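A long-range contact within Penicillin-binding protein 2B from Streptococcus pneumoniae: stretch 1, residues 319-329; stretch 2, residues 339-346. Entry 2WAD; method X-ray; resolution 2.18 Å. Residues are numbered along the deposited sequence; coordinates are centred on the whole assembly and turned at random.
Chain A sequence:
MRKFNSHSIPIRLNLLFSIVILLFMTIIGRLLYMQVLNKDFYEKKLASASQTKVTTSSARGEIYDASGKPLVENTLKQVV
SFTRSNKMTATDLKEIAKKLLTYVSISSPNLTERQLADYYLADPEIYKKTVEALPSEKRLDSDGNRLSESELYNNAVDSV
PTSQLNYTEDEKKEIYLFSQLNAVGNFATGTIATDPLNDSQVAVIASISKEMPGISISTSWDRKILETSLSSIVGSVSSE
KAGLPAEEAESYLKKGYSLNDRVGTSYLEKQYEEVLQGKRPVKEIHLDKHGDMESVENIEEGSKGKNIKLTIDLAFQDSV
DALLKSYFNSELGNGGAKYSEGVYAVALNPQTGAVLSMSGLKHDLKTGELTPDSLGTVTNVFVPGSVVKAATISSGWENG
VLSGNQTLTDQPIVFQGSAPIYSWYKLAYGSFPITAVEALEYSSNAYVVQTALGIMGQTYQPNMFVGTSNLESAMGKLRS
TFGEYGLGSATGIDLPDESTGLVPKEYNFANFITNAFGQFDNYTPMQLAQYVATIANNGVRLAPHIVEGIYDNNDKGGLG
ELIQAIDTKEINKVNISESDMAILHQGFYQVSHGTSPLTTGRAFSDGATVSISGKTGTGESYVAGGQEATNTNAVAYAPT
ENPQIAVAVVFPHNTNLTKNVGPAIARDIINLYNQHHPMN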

# COMPACT_ATOMS: atom_id res chain seq x y z
N SER A 319 -14.49 -7.83 -11.58
CA SER A 319 -15.02 -7.49 -12.89
C SER A 319 -14.18 -6.40 -13.57
O SER A 319 -13.93 -6.44 -14.77
CB SER A 319 -16.54 -7.25 -12.85
OG SER A 319 -16.85 -5.99 -12.30
N VAL A 320 -13.62 -5.48 -12.79
CA VAL A 320 -12.59 -4.59 -13.35
C VAL A 320 -11.33 -5.32 -13.85
O VAL A 320 -10.85 -5.08 -14.96
CB VAL A 320 -12.26 -3.42 -12.39
CG1 VAL A 320 -11.20 -2.51 -12.99
CG2 VAL A 320 -13.53 -2.66 -12.10
N ASP A 321 -10.77 -6.23 -13.05
CA ASP A 321 -9.65 -7.08 -13.47
C ASP A 321 -9.94 -7.77 -14.82
O ASP A 321 -9.09 -7.80 -15.71
CB ASP A 321 -9.37 -8.14 -12.39
CG ASP A 321 -8.78 -7.57 -11.10
OD1 ASP A 321 -8.68 -8.32 -10.12
OD2 ASP A 321 -8.37 -6.39 -11.00
N ALA A 322 -11.14 -8.32 -14.99
CA ALA A 322 -11.52 -9.02 -16.23
C ALA A 322 -11.57 -8.08 -17.41
O ALA A 322 -11.05 -8.40 -18.49
CB ALA A 322 -12.87 -9.77 -16.07
N LEU A 323 -12.17 -6.91 -17.21
CA LEU A 323 -12.23 -5.89 -18.25
C LEU A 323 -10.82 -5.53 -18.73
O LEU A 323 -10.52 -5.57 -19.94
CB LEU A 323 -12.97 -4.65 -17.71
CG LEU A 323 -13.30 -3.52 -18.69
CD1 LEU A 323 -14.40 -4.03 -19.65
CD2 LEU A 323 -13.78 -2.30 -17.92
N LEU A 324 -9.94 -5.19 -17.78
CA LEU A 324 -8.59 -4.75 -18.17
C LEU A 324 -7.90 -5.88 -18.92
O LEU A 324 -7.19 -5.67 -19.89
CB LEU A 324 -7.75 -4.32 -16.96
CG LEU A 324 -7.68 -2.86 -16.55
CD1 LEU A 324 -9.01 -2.12 -16.63
CD2 LEU A 324 -7.04 -2.77 -15.14
N LYS A 325 -8.10 -7.10 -18.45
CA LYS A 325 -7.48 -8.23 -19.10
C LYS A 325 -8.09 -8.45 -20.50
O LYS A 325 -7.38 -8.71 -21.47
CB LYS A 325 -7.58 -9.46 -18.20
CG LYS A 325 -6.38 -10.39 -18.38
CD LYS A 325 -6.49 -11.68 -17.59
CE LYS A 325 -5.26 -12.53 -17.90
NZ LYS A 325 -5.25 -13.82 -17.14
N SER A 326 -9.40 -8.30 -20.61
CA SER A 326 -10.04 -8.38 -21.92
C SER A 326 -9.53 -7.34 -22.94
O SER A 326 -9.05 -7.69 -24.03
CB SER A 326 -11.56 -8.32 -21.75
OG SER A 326 -12.16 -8.24 -23.03
N TYR A 327 -9.59 -6.06 -22.58
CA TYR A 327 -8.99 -5.02 -23.40
C TYR A 327 -7.50 -5.18 -23.69
O TYR A 327 -7.05 -5.03 -24.84
CB TYR A 327 -9.26 -3.63 -22.82
CG TYR A 327 -10.61 -3.03 -23.15
CD1 TYR A 327 -10.79 -2.29 -24.32
CD2 TYR A 327 -11.70 -3.20 -22.30
CE1 TYR A 327 -12.02 -1.72 -24.61
CE2 TYR A 327 -12.92 -2.63 -22.58
CZ TYR A 327 -13.08 -1.90 -23.73
OH TYR A 327 -14.31 -1.33 -23.99
N PHE A 328 -6.69 -5.46 -22.68
CA PHE A 328 -5.25 -5.58 -22.97
C PHE A 328 -4.93 -6.69 -23.97
O PHE A 328 -4.08 -6.49 -24.83
CB PHE A 328 -4.40 -5.79 -21.71
CG PHE A 328 -2.95 -5.37 -21.90
CD1 PHE A 328 -2.56 -4.06 -21.68
CD2 PHE A 328 -2.00 -6.28 -22.33
CE1 PHE A 328 -1.24 -3.66 -21.87
CE2 PHE A 328 -0.67 -5.91 -22.53
CZ PHE A 328 -0.29 -4.58 -22.31
N ASN A 329 -5.54 -7.86 -23.83
CA ASN A 329 -5.31 -8.95 -24.79
C ASN A 329 -5.77 -8.60 -26.20
O ASN A 329 -5.12 -8.97 -27.17
CB ASN A 329 -5.99 -10.25 -24.35
CG ASN A 329 -5.14 -11.05 -23.35
OD1 ASN A 329 -3.94 -11.27 -23.54
ND2 ASN A 329 -5.78 -11.47 -22.27
N TYR A 339 4.55 -3.07 -27.10
CA TYR A 339 5.56 -2.52 -26.19
C TYR A 339 4.99 -1.79 -24.98
O TYR A 339 5.70 -1.01 -24.37
CB TYR A 339 6.48 -1.56 -26.94
CG TYR A 339 7.14 -2.28 -28.10
CD1 TYR A 339 8.05 -3.30 -27.86
CD2 TYR A 339 6.81 -1.98 -29.41
CE1 TYR A 339 8.64 -3.98 -28.90
CE2 TYR A 339 7.39 -2.66 -30.46
CZ TYR A 339 8.31 -3.66 -30.19
OH TYR A 339 8.91 -4.36 -31.22
N SER A 340 3.72 -2.05 -24.67
CA SER A 340 3.05 -1.48 -23.50
C SER A 340 3.36 -2.29 -22.24
O SER A 340 3.18 -3.51 -22.24
CB SER A 340 1.54 -1.41 -23.75
OG SER A 340 0.87 -0.94 -22.60
N GLU A 341 3.77 -1.63 -21.16
CA GLU A 341 4.05 -2.34 -19.90
C GLU A 341 2.83 -2.85 -19.15
O GLU A 341 2.98 -3.49 -18.12
CB GLU A 341 4.76 -1.46 -18.89
CG GLU A 341 5.81 -0.57 -19.43
CD GLU A 341 5.24 0.74 -19.85
OE1 GLU A 341 4.92 0.89 -21.05
OE2 GLU A 341 5.15 1.61 -18.97
N GLY A 342 1.62 -2.53 -19.59
CA GLY A 342 0.45 -3.05 -18.89
C GLY A 342 -0.65 -2.01 -18.88
O GLY A 342 -0.56 -1.06 -19.62
N VAL A 343 -1.68 -2.20 -18.06
CA VAL A 343 -2.79 -1.26 -18.05
C VAL A 343 -3.28 -1.19 -16.60
O VAL A 343 -3.24 -2.21 -15.91
CB VAL A 343 -3.91 -1.70 -19.04
CG1 VAL A 343 -4.43 -3.05 -18.64
CG2 VAL A 343 -5.08 -0.66 -19.08
N TYR A 344 -3.69 -0.00 -16.15
CA TYR A 344 -4.02 0.23 -14.74
C TYR A 344 -5.27 1.11 -14.66
O TYR A 344 -5.46 1.97 -15.51
CB TYR A 344 -2.82 0.93 -14.04
CG TYR A 344 -1.62 0.01 -14.01
CD1 TYR A 344 -1.38 -0.83 -12.92
CD2 TYR A 344 -0.77 -0.06 -15.10
CE1 TYR A 344 -0.31 -1.71 -12.91
CE2 TYR A 344 0.30 -0.96 -15.11
CZ TYR A 344 0.52 -1.78 -14.02
OH TYR A 344 1.57 -2.67 -14.03
N ALA A 345 -6.10 0.88 -13.65
CA ALA A 345 -7.32 1.64 -13.44
C ALA A 345 -7.53 1.74 -11.95
O ALA A 345 -7.33 0.76 -11.24
CB ALA A 345 -8.53 0.94 -14.07
N VAL A 346 -7.96 2.91 -11.49
CA VAL A 346 -8.30 3.14 -10.09
C VAL A 346 -9.61 3.91 -10.15
O VAL A 346 -9.73 4.89 -10.90
CB VAL A 346 -7.23 4.04 -9.36
CG1 VAL A 346 -7.75 4.48 -7.97
CG2 VAL A 346 -5.92 3.31 -9.17

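A helix packs across a strand here with no hydrogen bond between them; what holds the pair is the fit of apolar side chains. The axes approach to 9.0 Å and run at 148°, closer to antiparallel than to crossed, so a helix face spaced by four residues, V320, L324 and F328, can follow the strand in reverse order, from A345 back to G342, and on to S340 in the loop before it.

F328 covers the most surface. Its chi1 in the t well carries the ring to the start of the strand, where F328 CD1 lies 3.7 Å from V343 CG1 and F328 CE1 lies 3.5 Å from G342 C. The edge of the ring meets S340, with F328 CE1 3.5 Å from S340 OG. That hydroxyl is not left unsatisfied beside the aromatic carbon: it accepts a weak hydrogen bond from the backbone, G342 N to S340 OG at 3.5 Å, and is bonded elsewhere in the structure as well. G342 itself has phi/psi of 143/-167, angles at which a CB would jam against the preceding carbonyl oxygen, so the backbone alone calls for glycine.

L324 sits in the middle, where the backbones come nearest: L324 CA is 6.8 Å from V343 CA. Its chi1 of -94° lies between wells. The side chain reaches two strand residues that point the same way, with L324 CG 3.9 Å from V343 CG1 and L324 CD1 4.0 Å from A345 CB.

V343, in the p rotamer, is shared by two helix residues, its CG1 touching both L324 and F328. The strand's alternation sets the pattern: V343 and A345 point toward the helix, while Y344 and V346 point away. At A345 the small methyl meets L324 closely and V320 more loosely, V320 CG1 lying 4.5 Å from A345 CB.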